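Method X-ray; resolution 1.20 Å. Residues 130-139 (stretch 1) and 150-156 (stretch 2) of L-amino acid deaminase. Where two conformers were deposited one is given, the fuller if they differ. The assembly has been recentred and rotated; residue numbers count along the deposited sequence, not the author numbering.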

# COMPACT_ATOMS: atom_id res chain seq x y z
N ASP A 130 -11.20 -23.11 -8.28
CA ASP A 130 -10.56 -22.09 -7.45
C ASP A 130 -10.07 -22.70 -6.13
O ASP A 130 -8.97 -22.39 -5.68
N LEU A 131 -10.88 -23.57 -5.54
CA LEU A 131 -10.51 -24.28 -4.32
C LEU A 131 -9.29 -25.18 -4.53
O LEU A 131 -8.39 -25.21 -3.68
N VAL A 132 -9.24 -25.90 -5.65
CA VAL A 132 -8.05 -26.68 -6.01
C VAL A 132 -6.83 -25.76 -6.06
O VAL A 132 -5.78 -26.07 -5.50
N ASN A 133 -6.98 -24.62 -6.73
CA ASN A 133 -5.86 -23.70 -6.91
C ASN A 133 -5.36 -23.10 -5.61
O ASN A 133 -4.15 -23.04 -5.39
N VAL A 134 -6.27 -22.68 -4.73
CA VAL A 134 -5.84 -22.12 -3.43
C VAL A 134 -5.20 -23.20 -2.55
O VAL A 134 -4.21 -22.94 -1.88
N ARG A 135 -5.76 -24.41 -2.56
CA ARG A 135 -5.16 -25.50 -1.79
C ARG A 135 -3.74 -25.81 -2.25
O ARG A 135 -2.84 -25.96 -1.42
N LYS A 136 -3.53 -25.85 -3.56
CA LYS A 136 -2.18 -26.06 -4.10
C LYS A 136 -1.24 -24.92 -3.68
O LYS A 136 -0.10 -25.17 -3.31
N TRP A 137 -1.73 -23.69 -3.76
CA TRP A 137 -0.95 -22.51 -3.38
C TRP A 137 -0.49 -22.60 -1.92
O TRP A 137 0.69 -22.38 -1.62
N ILE A 138 -1.40 -22.96 -1.02
CA ILE A 138 -1.05 -23.10 0.40
C ILE A 138 -0.08 -24.26 0.63
O ILE A 138 0.91 -24.11 1.34
N ASP A 139 -0.38 -25.41 0.03
CA ASP A 139 0.49 -26.59 0.15
C ASP A 139 1.91 -26.25 -0.30
O ASP A 139 2.87 -26.45 0.45
N PRO A 150 6.52 -17.40 10.81
CA PRO A 150 5.53 -18.45 10.57
C PRO A 150 4.43 -18.07 9.58
O PRO A 150 3.94 -16.95 9.60
N PHE A 151 4.07 -19.02 8.72
CA PHE A 151 2.99 -18.89 7.75
C PHE A 151 1.70 -19.29 8.45
O PHE A 151 1.67 -20.30 9.15
N LYS A 152 0.65 -18.49 8.27
CA LYS A 152 -0.60 -18.66 9.04
C LYS A 152 -1.87 -18.71 8.18
O LYS A 152 -2.96 -18.39 8.65
N THR A 153 -1.72 -19.19 6.95
CA THR A 153 -2.84 -19.30 6.02
C THR A 153 -3.23 -20.77 5.86
O THR A 153 -2.37 -21.63 5.66
N ARG A 154 -4.53 -21.04 5.94
CA ARG A 154 -5.02 -22.41 5.94
C ARG A 154 -6.50 -22.45 5.59
O ARG A 154 -7.21 -21.45 5.73
N ILE A 155 -6.95 -23.61 5.14
CA ILE A 155 -8.34 -23.82 4.76
C ILE A 155 -9.16 -24.14 6.01
O ILE A 155 -8.76 -25.00 6.82
N ILE A 156 -10.31 -23.48 6.16
CA ILE A 156 -11.20 -23.71 7.29
C ILE A 156 -12.62 -24.08 6.87
O ILE A 156 -13.09 -23.71 5.79

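This is a small, apolar helix-against-strand contact, held mainly by apolar side-chain packing, with a few side chains resting against main-chain atoms, and with no hydrogen bond between the two stretches. Residues 130-139 are helical throughout, and six i to i+4 bonds, such as Ile-138 N to Val-134 O at 2.9 Å, run within the stretch. The strand, 153-156, runs at 141° to the helix direction, and the two axes approach to 8.9 Å, a spacing that leaves room for interlocking side chains. The summed buried area is 357 Å².

Two isoleucines supply about half of it. Ile-138 and Ile-155 both point their CA-to-CB bonds toward the opposing stretch, and they lose 86 and 90 Å² to it. Ile-138 is m at chi1 and t at chi2, an extended form that carries CD1 along the strand: it lies 4.2 Å from Arg-154 CA, 4.1 Å from Thr-153 CG2 and 3.9 Å from Ile-155 CD1. Ile-138 CG2 also lies 3.5 Å from Thr-153 O, a close carbon-to-oxygen approach, and 4.1 Å from Phe-151 CE2 in the loop before the strand.

Ile-155, m at both chi1 and chi2, sets its CD1 among three helix side chains. Besides Ile-138, that methyl meets Val-134 CG2 at 4.1 Å and Leu-131 CD1 at 4.3 Å. Leu-131, Val-134 and Ile-138 are spaced by three and four residues, as expected for one face of a helix. Leu-131 (t, p) starts sideways, but its end comes nearer the strand, whereas Val-134 (m) points toward it.

Arg-135 starts sideways and borders this cluster: Arg-135 CG lies 3.9 Å from Ile-155 CG1, and its guanidinium lies obliquely by Ile-155 CG2, with Arg-135 NH2 4.2 Å from that methyl. Its guanidinium finds no polar partner in the strand.

At the other end the contact becomes aromatic. Trp-137 (chi1 t, chi2 87°) leaves the helix sideways, yet its ring reaches Phe-151, with Trp-137 CZ3 3.8 Å from Phe-151 CZ. The six-membered ring of Trp-137 and the Phe-151 ring have centroids 6.0 Å apart and planes at 64°, an oblique arrangement. Phe-151 (chi1 t, chi2 47°) also receives Ile-138 O at its ring edge, where Phe-151 CE2 is 3.9 Å from that oxygen. Thr-153 (m) turns CG2 to the edge of the indole, 4.3 Å from Trp-137 CZ3. The indole nitrogen, Trp-137 NE1, is hydrogen-bonded elsewhere in the structure.

Arg-154, between Thr-153 and Ile-155, points away, consistent with strand alternation.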

# COMPACT_ATOMS: atom_id res chain seq x y z
CB ASP A 130 -11.53 -20.94 -7.19
CG ASP A 130 -10.85 -19.69 -6.64
OD1 ASP A 130 -9.67 -19.43 -6.94
OD2 ASP A 130 -11.52 -18.94 -5.90
CB LEU A 131 -11.70 -25.09 -3.78
CG LEU A 131 -11.47 -25.95 -2.53
CD1 LEU A 131 -10.91 -25.15 -1.37
CD2 LEU A 131 -12.78 -26.61 -2.15
CB VAL A 132 -8.21 -27.42 -7.36
CG1 VAL A 132 -6.89 -28.01 -7.85
CG2 VAL A 132 -9.25 -28.53 -7.24
CB ASN A 133 -6.24 -22.59 -7.90
CG ASN A 133 -6.45 -23.13 -9.31
OD1 ASN A 133 -6.02 -24.23 -9.64
ND2 ASN A 133 -7.13 -22.35 -10.14
CB VAL A 134 -6.95 -21.33 -2.68
CG1 VAL A 134 -7.40 -20.14 -3.52
CG2 VAL A 134 -8.14 -22.18 -2.29
CB ARG A 135 -6.03 -26.75 -1.83
CG ARG A 135 -7.16 -26.72 -0.82
CD ARG A 135 -8.10 -27.88 -0.98
NE ARG A 135 -8.82 -28.17 0.27
CZ ARG A 135 -10.02 -28.74 0.35
NH1 ARG A 135 -10.70 -29.08 -0.74
NH2 ARG A 135 -10.55 -28.97 1.55
CB LYS A 136 -2.19 -26.18 -5.63
CG LYS A 136 -0.84 -26.58 -6.20
CD LYS A 136 -0.82 -26.63 -7.71
CE LYS A 136 0.56 -27.02 -8.21
NZ LYS A 136 0.64 -27.07 -9.69
CB TRP A 137 -1.75 -21.23 -3.65
CG TRP A 137 -0.97 -19.99 -3.39
CD1 TRP A 137 -0.15 -19.34 -4.26
CD2 TRP A 137 -0.90 -19.28 -2.15
NE1 TRP A 137 0.42 -18.25 -3.64
CE2 TRP A 137 -0.02 -18.20 -2.35
CE3 TRP A 137 -1.51 -19.44 -0.90
CZ2 TRP A 137 0.28 -17.28 -1.33
CZ3 TRP A 137 -1.21 -18.53 0.11
CH2 TRP A 137 -0.33 -17.47 -0.12
CB ILE A 138 -2.30 -23.27 1.29
CG1 ILE A 138 -3.23 -22.05 1.18
CG2 ILE A 138 -1.89 -23.43 2.75
CD1 ILE A 138 -4.59 -22.22 1.81
CB ASP A 139 -0.06 -27.77 -0.67
CG ASP A 139 0.75 -29.05 -0.47
OD1 ASP A 139 1.63 -29.10 0.41
OD2 ASP A 139 0.51 -30.02 -1.22
CB PRO A 150 4.95 -18.71 11.96
CG PRO A 150 6.08 -18.39 12.88
CD PRO A 150 6.73 -17.19 12.26
CB PHE A 151 3.32 -19.84 6.59
CG PHE A 151 2.39 -19.77 5.40
CD1 PHE A 151 2.00 -18.56 4.84
CD2 PHE A 151 1.99 -20.95 4.78
CE1 PHE A 151 1.18 -18.53 3.71
CE2 PHE A 151 1.18 -20.93 3.65
CZ PHE A 151 0.78 -19.71 3.12
CB LYS A 152 -0.70 -17.57 10.12
CG LYS A 152 0.46 -17.62 11.11
CD LYS A 152 0.10 -17.17 12.51
CE LYS A 152 1.16 -17.61 13.52
NZ LYS A 152 0.77 -18.81 14.31
CB THR A 153 -2.45 -18.70 4.67
OG1 THR A 153 -2.09 -17.34 4.89
CG2 THR A 153 -3.61 -18.76 3.69
CB ARG A 154 -4.77 -23.06 7.30
CG ARG A 154 -5.40 -22.33 8.48
CD ARG A 154 -4.89 -22.85 9.81
NE ARG A 154 -5.33 -21.95 10.87
CZ ARG A 154 -6.54 -21.94 11.43
NH1 ARG A 154 -7.45 -22.86 11.13
NH2 ARG A 154 -6.82 -21.02 12.35
CB ILE A 155 -8.47 -24.98 3.74
CG1 ILE A 155 -7.69 -24.66 2.45
CG2 ILE A 155 -9.93 -25.31 3.43
CD1 ILE A 155 -8.24 -23.53 1.60
CB ILE A 156 -11.22 -22.51 8.27
CG1 ILE A 156 -11.79 -21.24 7.61
CG2 ILE A 156 -9.83 -22.29 8.84
CD1 ILE A 156 -12.04 -20.11 8.59